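Local coordinates for gingipain R (Porphyromonas gingivalis, PDB 1CVR), which cleaves peptide bonds after arginine as a cysteine proteinase with a caspase-like fold, at residues N9-V14 with R37-V42; A198-I203 with Q229-N234; T352-T357 with Y420-V425; F369-D374 with A399-N404; D374-I379 with A392-G397. All coordinates share one frame; numbering follows the deposited sequence.

Contact 1. Residues N9-V14 with R37-V42; sequences NGRMIV and RTEVKV
Asn-9 O meets the guanidinium of Arg-37 at its edge, near the plane, taking a hydrogen bond from Arg-37 NH2 whose 2.5 Å length is doubtfully short. At Gly-10 a water links the two segments, donating to Gly-10 O and accepting from Arg-37 N. Arg-11 serves three acidic neighbours. Its CB lies over one face of the Arg-37 guanidinium, while its chain, extended from CG to NE, carries NH1 to Glu-39 OE1 for a 2.7 Å salt bridge, guanidinium and carboxylate planes 85° apart. Arg-11 NH2 pairs with Glu-62 and NE with Asp-69, which also takes Arg-37 NH2. From Met-12 on, the pairing is regular and parallel: Met-12 N bonds to Arg-37 O, and Met-12 O receives Glu-39 N. These are the edge and second strands of a four-stranded parallel sheet, joined by helix 25-33 in a beta-alpha-beta crossover of the caspase-like fold. The Met-12 chain, bent at chi3 (66°), brings CE to 3.5 Å from Thr-38 OG1, a hydroxyl hydrogen-bonded to Leu-36 O. Ile-13, on the Arg-11 side, sets CG2 against Lys-41 CB at 4.2 Å. Val-14 N bonds to Glu-39 O and its CG2 meets Thr-38 CG2 at 3.8 Å.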
# COMPACT_ATOMS: atom_id res chain seq x y z
N ASN A 9 2.57 10.09 14.38
CA ASN A 9 1.65 11.21 14.20
C ASN A 9 1.69 11.74 12.77
O ASN A 9 1.33 12.89 12.52
CB ASN A 9 2.01 12.36 15.15
CG ASN A 9 1.69 12.05 16.59
OD1 ASN A 9 2.18 11.06 17.14
ND2 ASN A 9 0.86 12.89 17.21
N GLY A 10 2.13 10.91 11.83
CA GLY A 10 2.19 11.37 10.45
C GLY A 10 0.82 11.64 9.84
O GLY A 10 -0.20 11.16 10.34
N ARG A 11 0.79 12.42 8.77
CA ARG A 11 -0.46 12.72 8.10
C ARG A 11 -0.36 12.36 6.62
O ARG A 11 0.72 12.04 6.10
CB ARG A 11 -0.81 14.21 8.24
CG ARG A 11 0.15 15.15 7.56
CD ARG A 11 -0.14 16.61 7.92
NE ARG A 11 0.91 17.49 7.39
CZ ARG A 11 0.78 18.28 6.34
NH1 ARG A 11 -0.36 18.33 5.67
NH2 ARG A 11 1.80 19.02 5.95
N MET A 12 -1.49 12.41 5.94
CA MET A 12 -1.54 12.09 4.53
C MET A 12 -2.29 13.18 3.79
O MET A 12 -3.22 13.79 4.32
CB MET A 12 -2.26 10.75 4.30
CG MET A 12 -2.45 10.38 2.82
SD MET A 12 -3.05 8.66 2.54
CE MET A 12 -4.61 8.76 3.25
N ILE A 13 -1.85 13.43 2.57
CA ILE A 13 -2.52 14.39 1.73
C ILE A 13 -2.92 13.62 0.49
O ILE A 13 -2.09 12.91 -0.09
CB ILE A 13 -1.58 15.54 1.29
CG1 ILE A 13 -1.23 16.41 2.50
CG2 ILE A 13 -2.25 16.35 0.15
CD1 ILE A 13 -0.22 17.55 2.21
N VAL A 14 -4.19 13.73 0.12
CA VAL A 14 -4.69 13.10 -1.09
C VAL A 14 -4.77 14.24 -2.11
O VAL A 14 -5.51 15.21 -1.91
CB VAL A 14 -6.11 12.52 -0.89
CG1 VAL A 14 -6.60 11.92 -2.18
CG2 VAL A 14 -6.11 11.45 0.23
N ARG A 37 -4.53 11.15 10.13
CA ARG A 37 -4.96 12.49 9.74
C ARG A 37 -4.78 12.63 8.25
O ARG A 37 -3.67 12.51 7.72
CB ARG A 37 -4.13 13.54 10.47
CG ARG A 37 -4.34 13.58 11.97
CD ARG A 37 -3.50 14.69 12.57
NE ARG A 37 -2.08 14.42 12.41
CZ ARG A 37 -1.15 15.36 12.30
NH1 ARG A 37 -1.49 16.64 12.33
NH2 ARG A 37 0.13 15.02 12.18
N THR A 38 -5.89 12.88 7.56
CA THR A 38 -5.87 12.98 6.10
C THR A 38 -6.58 14.23 5.61
O THR A 38 -7.70 14.53 6.04
CB THR A 38 -6.54 11.75 5.48
OG1 THR A 38 -5.85 10.58 5.92
CG2 THR A 38 -6.49 11.81 3.96
N GLU A 39 -5.92 14.94 4.69
CA GLU A 39 -6.44 16.17 4.11
C GLU A 39 -6.50 15.99 2.60
O GLU A 39 -5.80 15.15 2.04
CB GLU A 39 -5.48 17.33 4.41
CG GLU A 39 -5.11 17.46 5.86
CD GLU A 39 -4.15 18.61 6.11
OE1 GLU A 39 -3.07 18.63 5.49
OE2 GLU A 39 -4.49 19.49 6.94
N VAL A 40 -7.30 16.82 1.95
CA VAL A 40 -7.45 16.75 0.50
C VAL A 40 -6.98 18.03 -0.18
O VAL A 40 -7.21 19.13 0.33
CB VAL A 40 -8.94 16.56 0.10
CG1 VAL A 40 -9.09 16.60 -1.40
CG2 VAL A 40 -9.47 15.24 0.65
N LYS A 41 -6.30 17.88 -1.31
CA LYS A 41 -5.88 19.04 -2.09
C LYS A 41 -6.27 18.78 -3.54
O LYS A 41 -5.89 17.75 -4.10
CB LYS A 41 -4.37 19.28 -2.03
CG LYS A 41 -3.94 20.56 -2.77
CD LYS A 41 -4.60 21.78 -2.10
CE LYS A 41 -4.19 23.11 -2.71
NZ LYS A 41 -2.78 23.45 -2.39
N VAL A 42 -7.03 19.69 -4.13
CA VAL A 42 -7.44 19.54 -5.52
C VAL A 42 -6.24 19.96 -6.38
O VAL A 42 -5.72 21.06 -6.23
CB VAL A 42 -8.65 20.44 -5.82
CG1 VAL A 42 -9.02 20.34 -7.28
CG2 VAL A 42 -9.84 20.01 -4.95
O HOH W 1 -2.02 10.96 12.06

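Contact 2. Residues A198-I203 with Q229-N234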
# COMPACT_ATOMS: atom_id res chain seq x y z
N ALA A 198 -4.78 -19.73 -9.39
CA ALA A 198 -4.15 -19.37 -8.12
C ALA A 198 -4.90 -18.19 -7.48
O ALA A 198 -5.26 -18.24 -6.31
CB ALA A 198 -2.68 -19.02 -8.34
N PHE A 199 -5.11 -17.13 -8.25
CA PHE A 199 -5.86 -15.98 -7.76
C PHE A 199 -7.26 -16.41 -7.30
O PHE A 199 -7.71 -16.07 -6.21
CB PHE A 199 -6.05 -14.92 -8.85
CG PHE A 199 -4.96 -13.89 -8.91
CD1 PHE A 199 -3.74 -14.15 -9.53
CD2 PHE A 199 -5.17 -12.62 -8.37
CE1 PHE A 199 -2.74 -13.16 -9.61
CE2 PHE A 199 -4.19 -11.63 -8.45
CZ PHE A 199 -2.98 -11.89 -9.07
N ASN A 200 -7.97 -17.16 -8.14
CA ASN A 200 -9.33 -17.56 -7.79
C ASN A 200 -9.43 -18.50 -6.60
O ASN A 200 -10.48 -18.58 -5.96
CB ASN A 200 -10.04 -18.15 -9.01
CG ASN A 200 -10.27 -17.10 -10.08
OD1 ASN A 200 -10.18 -15.90 -9.81
ND2 ASN A 200 -10.58 -17.54 -11.29
N GLY A 201 -8.32 -19.16 -6.29
CA GLY A 201 -8.30 -20.07 -5.16
C GLY A 201 -8.13 -19.33 -3.84
O GLY A 201 -8.52 -19.85 -2.80
N GLY A 202 -7.53 -18.14 -3.89
CA GLY A 202 -7.31 -17.36 -2.69
C GLY A 202 -5.86 -17.21 -2.27
O GLY A 202 -5.24 -18.17 -1.81
N ILE A 203 -5.30 -16.01 -2.42
CA ILE A 203 -3.92 -15.73 -2.04
C ILE A 203 -3.83 -14.29 -1.56
O ILE A 203 -4.61 -13.44 -1.99
CB ILE A 203 -2.94 -15.94 -3.24
CG1 ILE A 203 -3.47 -15.21 -4.47
CG2 ILE A 203 -2.70 -17.46 -3.49
CD1 ILE A 203 -2.54 -15.28 -5.67
N GLN A 229 -11.09 -12.66 -16.22
CA GLN A 229 -11.42 -14.01 -15.75
C GLN A 229 -11.28 -14.20 -14.24
O GLN A 229 -11.63 -15.24 -13.72
CB GLN A 229 -10.55 -15.03 -16.49
CG GLN A 229 -10.85 -15.15 -17.99
CD GLN A 229 -10.12 -16.32 -18.64
OE1 GLN A 229 -10.27 -17.47 -18.22
NE2 GLN A 229 -9.32 -16.03 -19.66
N LEU A 230 -10.77 -13.19 -13.55
CA LEU A 230 -10.58 -13.28 -12.10
C LEU A 230 -11.89 -13.10 -11.35
O LEU A 230 -12.70 -12.22 -11.67
CB LEU A 230 -9.57 -12.21 -11.61
CG LEU A 230 -8.20 -12.18 -12.29
CD1 LEU A 230 -7.33 -11.06 -11.68
CD2 LEU A 230 -7.52 -13.52 -12.15
N THR A 231 -12.09 -13.92 -10.33
CA THR A 231 -13.29 -13.84 -9.52
C THR A 231 -12.93 -13.85 -8.04
O THR A 231 -13.72 -14.30 -7.20
CB THR A 231 -14.21 -15.03 -9.83
OG1 THR A 231 -13.53 -16.25 -9.51
CG2 THR A 231 -14.57 -15.05 -11.31
N ASN A 232 -11.75 -13.33 -7.71
CA ASN A 232 -11.30 -13.30 -6.32
C ASN A 232 -11.91 -12.07 -5.61
O ASN A 232 -11.20 -11.17 -5.16
CB ASN A 232 -9.76 -13.31 -6.26
CG ASN A 232 -9.12 -12.08 -6.89
OD1 ASN A 232 -9.53 -11.64 -7.97
ND2 ASN A 232 -8.09 -11.55 -6.23
N SER A 233 -13.24 -12.06 -5.54
CA SER A 233 -14.00 -10.97 -4.94
C SER A 233 -13.55 -10.62 -3.54
O SER A 233 -13.76 -11.39 -2.62
CB SER A 233 -15.49 -11.34 -4.90
OG SER A 233 -15.97 -11.49 -6.22
N ASN A 234 -12.95 -9.44 -3.38
CA ASN A 234 -12.44 -9.00 -2.09
C ASN A 234 -11.52 -10.00 -1.37
O ASN A 234 -11.47 -10.05 -0.14
CB ASN A 234 -13.58 -8.55 -1.14
CG ASN A 234 -13.98 -7.10 -1.37
OD1 ASN A 234 -13.12 -6.23 -1.56
ND2 ASN A 234 -15.28 -6.82 -1.33
O HOH W 2 -13.20 -17.19 -6.84
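The backbones of Asn-200, in the last turn of helix 192-201, and Asn-232, at the centre of an inverse gamma turn, come within 4.9 Å of each other, CA to CA, and side chains do most of the joining. Asn-200 is the main polar link. With CG beside its own backbone N (chi1 -67°), its amide is carried to the loop, where OD1 accepts the Thr-231 N-H at 2.8 Å. The bond is almost straight at hydrogen, 176°, yet the donor stands above the amide's carbonyl plane, 39° out of it. The other end of the same amide, ND2, bonds to Gln-229 O at 3.5 Å; together they probably limit its rotation, though the second is weak. A water accepts from Thr-231 OG1 and donates to Asn-200 O.

Phe-199 supplies the apolar half. Its CB rests 3.9 Å from Leu-230 CD2, and Asn-232 ND2 lies in the ring plane at the edge, 3.8 Å from Phe-199 CD2. That amide is tied down by other loop residues, ND2 to Gln-235 O and OD1 to Gly-271 N. The buried Asn-232 N has no partner. Gly-202, the first residue to leave helical angles, has positive phi, and the chain turns toward strand 205-209, while the loop carrying Asn-232 runs on past Pro-237 into strand 238-242, the next strand of the six-stranded sheet.

Contact 3. Residues T352-T357 with Y420-V425; sequences TEMQVT and YNKVTV
In the C-terminal immunoglobulin-like domain, segment 352-357 lies beside the loop that connects strands 412-418 and 425-431, and a single backbone bridge pairs Thr-352 with Lys-422. Two hydrogen bonds form it: Thr-352 N gives to Asn-421 O at 3.1 Å, and Val-423 N gives to Thr-352 O at 3.0 Å. The bridge goes no further as direct backbone bonding. Further along, a water takes over, accepting from Met-354 N and donating to Val-423 O, each at 2.7 Å.

Lys-422 joins the contact by its methylenes and its ammonium. Its chain bends at chi2 (-66°) and then runs extended, so that the methylenes run at a slant across Met-354, Lys-422 CD to Met-354 CG at 3.6 Å, before the ammonium reaches the Thr-352 hydroxyl. Its CE also packs on the Tyr-375 ring, and its carbonyl O takes a hydrogen bond from Arg-347 NH1.

Met-354 points toward the loop and spans more of it than its neighbours do. Its SD lies near Lys-422 CB and CG, and a bend at chi3 (-67°) turns the methyl CE inward, against Val-425 CG2 at 3.9 Å and close to the carbonyl of Val-423. Val-356 continues this apolar row, its CG2 sliding past Val-425 CG2 in the opposite direction. At the other end of the contact, Thr-352 OG1 accepts a hydrogen bond from Lys-422 NZ at 2.8 Å and also meets a water that donates to Asn-421 O.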
# COMPACT_ATOMS: atom_id res chain seq x y z
N THR A 352 -6.69 -12.51 14.08
CA THR A 352 -7.28 -12.99 15.31
C THR A 352 -8.08 -11.79 15.84
O THR A 352 -7.97 -10.68 15.31
CB THR A 352 -6.22 -13.40 16.32
OG1 THR A 352 -5.29 -12.33 16.50
CG2 THR A 352 -5.48 -14.65 15.83
N GLU A 353 -8.92 -12.02 16.85
CA GLU A 353 -9.71 -10.92 17.35
C GLU A 353 -9.05 -10.27 18.55
O GLU A 353 -8.14 -10.84 19.16
CB GLU A 353 -11.13 -11.38 17.70
CG GLU A 353 -11.85 -12.06 16.55
CD GLU A 353 -13.34 -12.18 16.78
OE1 GLU A 353 -14.05 -11.16 16.64
OE2 GLU A 353 -13.81 -13.28 17.10
N MET A 354 -9.49 -9.06 18.86
CA MET A 354 -8.96 -8.30 19.99
C MET A 354 -10.05 -8.15 21.04
O MET A 354 -11.23 -8.09 20.72
CB MET A 354 -8.52 -6.90 19.56
CG MET A 354 -7.31 -6.85 18.68
SD MET A 354 -6.92 -5.15 18.31
CE MET A 354 -8.31 -4.66 17.33
N GLN A 355 -9.63 -8.07 22.30
CA GLN A 355 -10.56 -7.89 23.40
C GLN A 355 -10.46 -6.41 23.74
O GLN A 355 -9.45 -5.94 24.26
CB GLN A 355 -10.12 -8.77 24.58
CG GLN A 355 -11.18 -8.98 25.65
CD GLN A 355 -10.78 -10.10 26.62
OE1 GLN A 355 -11.53 -10.42 27.55
NE2 GLN A 355 -9.61 -10.69 26.40
N VAL A 356 -11.51 -5.67 23.41
CA VAL A 356 -11.56 -4.24 23.65
C VAL A 356 -12.65 -3.91 24.67
O VAL A 356 -13.82 -4.24 24.47
CB VAL A 356 -11.87 -3.45 22.35
CG1 VAL A 356 -12.08 -1.97 22.66
CG2 VAL A 356 -10.73 -3.60 21.37
N THR A 357 -12.27 -3.24 25.75
CA THR A 357 -13.23 -2.87 26.77
C THR A 357 -13.20 -1.35 26.94
O THR A 357 -12.20 -0.78 27.35
CB THR A 357 -12.89 -3.53 28.12
OG1 THR A 357 -12.73 -4.94 27.94
CG2 THR A 357 -14.02 -3.30 29.11
N TYR A 420 -2.30 -4.89 13.92
CA TYR A 420 -1.66 -5.76 12.93
C TYR A 420 -2.21 -7.20 12.97
O TYR A 420 -2.14 -7.88 14.00
CB TYR A 420 -0.15 -5.77 13.17
CG TYR A 420 0.62 -6.70 12.26
CD1 TYR A 420 0.64 -6.50 10.88
CD2 TYR A 420 1.31 -7.80 12.79
CE1 TYR A 420 1.34 -7.38 10.03
CE2 TYR A 420 2.01 -8.69 11.95
CZ TYR A 420 2.02 -8.47 10.57
OH TYR A 420 2.69 -9.35 9.75
N ASN A 421 -2.73 -7.66 11.82
CA ASN A 421 -3.30 -9.00 11.69
C ASN A 421 -4.43 -9.21 12.71
O ASN A 421 -4.61 -10.30 13.25
CB ASN A 421 -2.23 -10.08 11.87
CG ASN A 421 -1.46 -10.38 10.58
OD1 ASN A 421 -0.41 -11.01 10.61
ND2 ASN A 421 -2.02 -9.97 9.44
N LYS A 422 -5.19 -8.15 12.95
CA LYS A 422 -6.31 -8.19 13.88
C LYS A 422 -7.60 -7.80 13.18
O LYS A 422 -7.57 -7.12 12.14
CB LYS A 422 -6.08 -7.23 15.05
CG LYS A 422 -4.90 -7.58 15.93
CD LYS A 422 -5.18 -8.89 16.65
CE LYS A 422 -4.07 -9.26 17.61
NZ LYS A 422 -4.46 -10.47 18.42
N VAL A 423 -8.72 -8.24 13.74
CA VAL A 423 -10.00 -7.87 13.18
C VAL A 423 -10.32 -6.50 13.75
O VAL A 423 -10.27 -6.29 14.96
CB VAL A 423 -11.11 -8.87 13.57
CG1 VAL A 423 -12.48 -8.36 13.04
CG2 VAL A 423 -10.80 -10.24 12.98
N THR A 424 -10.63 -5.56 12.86
CA THR A 424 -10.95 -4.21 13.29
C THR A 424 -12.21 -4.14 14.14
O THR A 424 -13.23 -4.73 13.79
CB THR A 424 -11.12 -3.27 12.09
OG1 THR A 424 -9.87 -3.18 11.40
CG2 THR A 424 -11.56 -1.86 12.56
N VAL A 425 -12.11 -3.42 15.26
CA VAL A 425 -13.21 -3.25 16.19
C VAL A 425 -13.77 -1.84 16.05
O VAL A 425 -13.02 -0.86 16.01
CB VAL A 425 -12.75 -3.46 17.64
CG1 VAL A 425 -13.92 -3.21 18.60
CG2 VAL A 425 -12.22 -4.89 17.82
O HOH W 3 -2.93 -12.24 15.10
O HOH W 4 -11.02 -7.88 17.04

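Contact 4. Residues F369-D374 with A399-N404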
# COMPACT_ATOMS: atom_id res chain seq x y z
N PHE A 369 -10.22 9.88 27.21
CA PHE A 369 -11.06 8.70 27.14
C PHE A 369 -10.11 7.52 27.21
O PHE A 369 -9.15 7.44 26.44
CB PHE A 369 -11.82 8.71 25.82
CG PHE A 369 -12.85 7.64 25.71
CD1 PHE A 369 -13.96 7.64 26.54
CD2 PHE A 369 -12.72 6.63 24.76
CE1 PHE A 369 -14.94 6.65 26.43
CE2 PHE A 369 -13.68 5.63 24.64
CZ PHE A 369 -14.80 5.64 25.48
N GLU A 370 -10.36 6.61 28.14
CA GLU A 370 -9.50 5.45 28.33
C GLU A 370 -10.14 4.18 27.79
O GLU A 370 -11.30 3.89 28.07
CB GLU A 370 -9.20 5.25 29.81
CG GLU A 370 -8.71 6.51 30.51
CD GLU A 370 -8.28 6.25 31.95
OE1 GLU A 370 -8.12 7.24 32.69
OE2 GLU A 370 -8.10 5.06 32.31
N VAL A 371 -9.36 3.43 27.02
CA VAL A 371 -9.80 2.18 26.41
C VAL A 371 -8.87 1.05 26.81
O VAL A 371 -7.65 1.23 26.84
CB VAL A 371 -9.79 2.30 24.87
CG1 VAL A 371 -10.27 1.01 24.25
CG2 VAL A 371 -10.67 3.45 24.43
N ALA A 372 -9.43 -0.10 27.14
CA ALA A 372 -8.63 -1.26 27.52
C ALA A 372 -8.57 -2.18 26.31
O ALA A 372 -9.58 -2.42 25.67
CB ALA A 372 -9.27 -1.99 28.70
N CYS A 373 -7.37 -2.67 25.98
CA CYS A 373 -7.22 -3.57 24.83
C CYS A 373 -6.15 -4.62 25.11
O CYS A 373 -5.05 -4.29 25.54
CB CYS A 373 -6.85 -2.76 23.57
SG CYS A 373 -6.82 -3.74 22.03
N ASP A 374 -6.47 -5.88 24.86
CA ASP A 374 -5.51 -6.95 25.13
C ASP A 374 -4.44 -7.12 24.06
O ASP A 374 -3.75 -8.14 24.04
CB ASP A 374 -6.26 -8.28 25.36
CG ASP A 374 -6.88 -8.84 24.09
OD1 ASP A 374 -7.27 -8.05 23.20
OD2 ASP A 374 -7.00 -10.08 23.99
N ALA A 399 -5.17 2.51 26.13
CA ALA A 399 -4.93 3.67 25.30
C ALA A 399 -5.58 4.86 25.98
O ALA A 399 -6.75 4.79 26.35
CB ALA A 399 -5.53 3.47 23.91
N ILE A 400 -4.83 5.93 26.15
CA ILE A 400 -5.39 7.13 26.77
C ILE A 400 -5.52 8.13 25.65
O ILE A 400 -4.55 8.75 25.24
CB ILE A 400 -4.47 7.71 27.86
CG1 ILE A 400 -4.32 6.70 29.00
CG2 ILE A 400 -5.01 9.04 28.35
CD1 ILE A 400 -5.63 6.21 29.56
N ILE A 401 -6.73 8.27 25.14
CA ILE A 401 -6.99 9.19 24.04
C ILE A 401 -7.23 10.62 24.51
O ILE A 401 -8.15 10.87 25.29
CB ILE A 401 -8.25 8.74 23.26
CG1 ILE A 401 -8.07 7.29 22.77
CG2 ILE A 401 -8.50 9.69 22.10
CD1 ILE A 401 -9.26 6.76 21.99
N LYS A 402 -6.41 11.55 24.05
CA LYS A 402 -6.61 12.96 24.41
C LYS A 402 -7.44 13.62 23.32
O LYS A 402 -7.05 13.62 22.16
CB LYS A 402 -5.27 13.68 24.53
CG LYS A 402 -4.41 13.16 25.66
CD LYS A 402 -3.15 13.97 25.83
CE LYS A 402 -2.43 13.57 27.10
NZ LYS A 402 -1.24 14.42 27.35
N LEU A 403 -8.59 14.17 23.68
CA LEU A 403 -9.45 14.82 22.69
C LEU A 403 -8.83 16.12 22.20
O LEU A 403 -8.30 16.90 22.99
CB LEU A 403 -10.84 15.09 23.27
CG LEU A 403 -11.77 13.88 23.35
CD1 LEU A 403 -11.16 12.80 24.21
CD2 LEU A 403 -13.12 14.32 23.90
N ASN A 404 -8.90 16.37 20.90
CA ASN A 404 -8.31 17.58 20.33
C ASN A 404 -9.32 18.71 20.16
O ASN A 404 -9.01 19.75 19.57
CB ASN A 404 -7.65 17.25 18.99
CG ASN A 404 -8.64 16.76 17.93
OD1 ASN A 404 -8.24 16.32 16.85
ND2 ASN A 404 -9.93 16.84 18.24
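Glu-370 and Ile-400 lie side by side and point the same way, the non-hydrogen-bonded pair of this antiparallel stretch. Glu-370 sets CG beside its backbone N (chi1 -50°) and stays extended beyond it, rising from the strand as a straight arm. Ile-400 bends instead: its second torsion, -53°, folds CD1 back toward the neighbouring strand, against the aliphatic part of that arm. The nearest neighbours of Ile-400 CD1 are the CG methylene of Glu-370, at a doubtfully short 3.2 Å, and the carboxylate carbon CD of Glu-370 at 3.6 Å. This face is exposed.

The opposite face carries Phe-369, Val-371, Ala-399 and Ile-401, all buried. These strands, 368-373 and 398-402, are the middle and an outer member of the three-stranded antiparallel sheet of the immunoglobulin-like domain, and their buried side packs on strand 379-384 of the second sheet through Ala-380 and Leu-382, as in a beta sandwich. Phe-369 holds its CG anti to the backbone N (chi1 -173°), which swings the ring away from the partner strand; Ile-401 CD1 approaches that ring at its edge, near the plane. Phe-369 CB and Ile-401 CB still touch at 4.4 Å. Ile-401 is extended at its second torsion, and this sends its CD1 on to Val-371 CG2 at 4.3 Å.

Four backbone hydrogen bonds hold the pairing. Phe-369 and Ile-401 exchange two, Phe-369 N to Ile-401 O, 3.0 Å, being the more bent. Val-371 and Ala-399 exchange the other two, both lying in the carbonyl planes, with Ala-399 N to Val-371 O at 2.9 Å.

Contact 5. Residues D374-I379 with A392-G397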
# COMPACT_ATOMS: atom_id res chain seq x y z
N ASP A 374 -6.47 -5.88 24.86
CA ASP A 374 -5.51 -6.95 25.13
C ASP A 374 -4.44 -7.12 24.06
O ASP A 374 -3.75 -8.14 24.04
CB ASP A 374 -6.26 -8.28 25.36
CG ASP A 374 -6.88 -8.84 24.09
OD1 ASP A 374 -7.27 -8.05 23.20
OD2 ASP A 374 -7.00 -10.08 23.99
N TYR A 375 -4.29 -6.13 23.19
CA TYR A 375 -3.27 -6.17 22.14
C TYR A 375 -2.47 -4.88 22.12
O TYR A 375 -2.95 -3.86 21.62
CB TYR A 375 -3.89 -6.35 20.75
CG TYR A 375 -2.84 -6.43 19.65
CD1 TYR A 375 -1.92 -7.48 19.62
CD2 TYR A 375 -2.75 -5.45 18.66
CE1 TYR A 375 -0.93 -7.55 18.63
CE2 TYR A 375 -1.77 -5.50 17.67
CZ TYR A 375 -0.86 -6.56 17.66
OH TYR A 375 0.12 -6.64 16.70
N ASN A 376 -1.25 -4.90 22.66
CA ASN A 376 -0.44 -3.69 22.67
C ASN A 376 0.02 -3.35 21.27
O ASN A 376 0.46 -4.23 20.53
CB ASN A 376 0.76 -3.86 23.60
CG ASN A 376 0.35 -4.06 25.05
OD1 ASN A 376 -0.54 -3.38 25.55
ND2 ASN A 376 1.00 -4.99 25.74
N GLY A 377 -0.10 -2.09 20.90
CA GLY A 377 0.30 -1.67 19.57
C GLY A 377 -0.90 -1.30 18.71
O GLY A 377 -0.76 -0.75 17.61
N ALA A 378 -2.09 -1.63 19.19
CA ALA A 378 -3.31 -1.31 18.46
C ALA A 378 -3.48 0.20 18.45
O ALA A 378 -2.95 0.91 19.31
CB ALA A 378 -4.53 -1.95 19.14
N ILE A 379 -4.20 0.70 17.46
CA ILE A 379 -4.42 2.13 17.36
C ILE A 379 -5.89 2.33 17.64
O ILE A 379 -6.74 1.76 16.95
CB ILE A 379 -4.10 2.66 15.94
CG1 ILE A 379 -2.70 2.24 15.56
CG2 ILE A 379 -4.21 4.18 15.91
CD1 ILE A 379 -1.64 2.82 16.45
N ALA A 392 -4.74 7.33 19.83
CA ALA A 392 -3.64 6.92 20.70
C ALA A 392 -3.32 5.46 20.44
O ALA A 392 -4.13 4.71 19.88
CB ALA A 392 -4.02 7.12 22.18
N ILE A 393 -2.12 5.07 20.85
CA ILE A 393 -1.62 3.72 20.68
C ILE A 393 -1.76 2.98 22.01
O ILE A 393 -1.52 3.56 23.07
CB ILE A 393 -0.13 3.77 20.24
CG1 ILE A 393 -0.05 4.41 18.85
CG2 ILE A 393 0.51 2.39 20.30
CD1 ILE A 393 1.34 4.61 18.32
N VAL A 394 -2.18 1.72 21.94
CA VAL A 394 -2.35 0.92 23.15
C VAL A 394 -0.99 0.53 23.72
O VAL A 394 -0.12 0.03 23.00
CB VAL A 394 -3.16 -0.39 22.86
CG1 VAL A 394 -3.14 -1.29 24.08
CG2 VAL A 394 -4.60 -0.05 22.50
N LYS A 395 -0.81 0.79 25.01
CA LYS A 395 0.43 0.46 25.71
C LYS A 395 0.04 -0.08 27.06
O LYS A 395 -0.89 0.44 27.68
CB LYS A 395 1.29 1.71 25.88
CG LYS A 395 1.68 2.37 24.56
CD LYS A 395 2.45 3.66 24.78
CE LYS A 395 2.74 4.37 23.46
NZ LYS A 395 3.52 3.50 22.54
N ASP A 396 0.72 -1.12 27.53
CA ASP A 396 0.41 -1.72 28.82
C ASP A 396 -1.07 -2.01 29.00
O ASP A 396 -1.62 -1.81 30.09
CB ASP A 396 0.88 -0.82 29.96
CG ASP A 396 2.38 -0.78 30.08
OD1 ASP A 396 2.99 -1.87 30.21
OD2 ASP A 396 2.96 0.33 30.07
N GLY A 397 -1.71 -2.47 27.94
CA GLY A 397 -3.12 -2.82 28.03
C GLY A 397 -4.11 -1.68 27.89
O GLY A 397 -5.32 -1.91 27.99
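Val-394 faces a type II beta turn, Tyr-375 to Ala-378, that carries the chain of the immunoglobulin-like domain from strand 368-373 in one sheet to strand 379-384 in the other. It is buried and directed at the turn, and its two methyls divide the work. Val-394 CG1, anti to the backbone N (chi1 172°), lies near two oxygens, 3.6 Å from Tyr-375 O and as far from Asn-376 OD1. Val-394 CG2 rests on Ala-378 CB at 3.9 Å. The backbone of Val-394 is bonded twice: its N gives to Ala-378 O at 2.9 Å, and its O accepts from Gly-377 N, a donor tilted 30° from the carbonyl plane. Gly-377 has the positive phi that type II turns usually have at the third position, where a side chain would collide with the preceding carbonyl.

Ile-379 starts the strand that follows and forms a non-hydrogen-bonded antiparallel pair with Ile-393. The two side chains lie alongside each other and point the same way. A second torsion of -63° bends Ile-379 CD1 over toward its neighbour, and it comes to 3.3 Å from Ile-393 CG1, tighter than usual for two carbons, so the exact distance is doubtful. Past Ile-379, strand 379-384 goes on beside strand 412-418, with Ile-379 against Val-418.

Asn-376 reaches across from the corner of the turn to the segment 395-397. Its OD1 approaches Asp-396 N too, at a poor angle, but the hydrogen bond that Asn-376 OD1 accepts comes from Gly-397 N, at 2.8 Å and in the plane of the side-chain carbonyl.

Contacts 1 and 2 belong to the peptidase family C25 region and lie on opposite sides of the chain's centre, about 32 Å apart between centres; contacts 3, 4 and 5 all sit in the immunoglobulin-like domain and touch one another. Contacts 1, 2 and 4 are partly buried, whereas 3 and 5 are surface contacts. Strand pairing governs contact 1, parallel with a salt bridge across it, and contact 4, antiparallel with an apolar inner face. Side-chain amides matter in contacts 2 and 5, alongside backbone bonds in 5; contact 3 adds a lysine and waters to its single bridge. Contacts 4 and 5 share Asp-374, whose OD1 also bonds to Gln-355 N of contact 3.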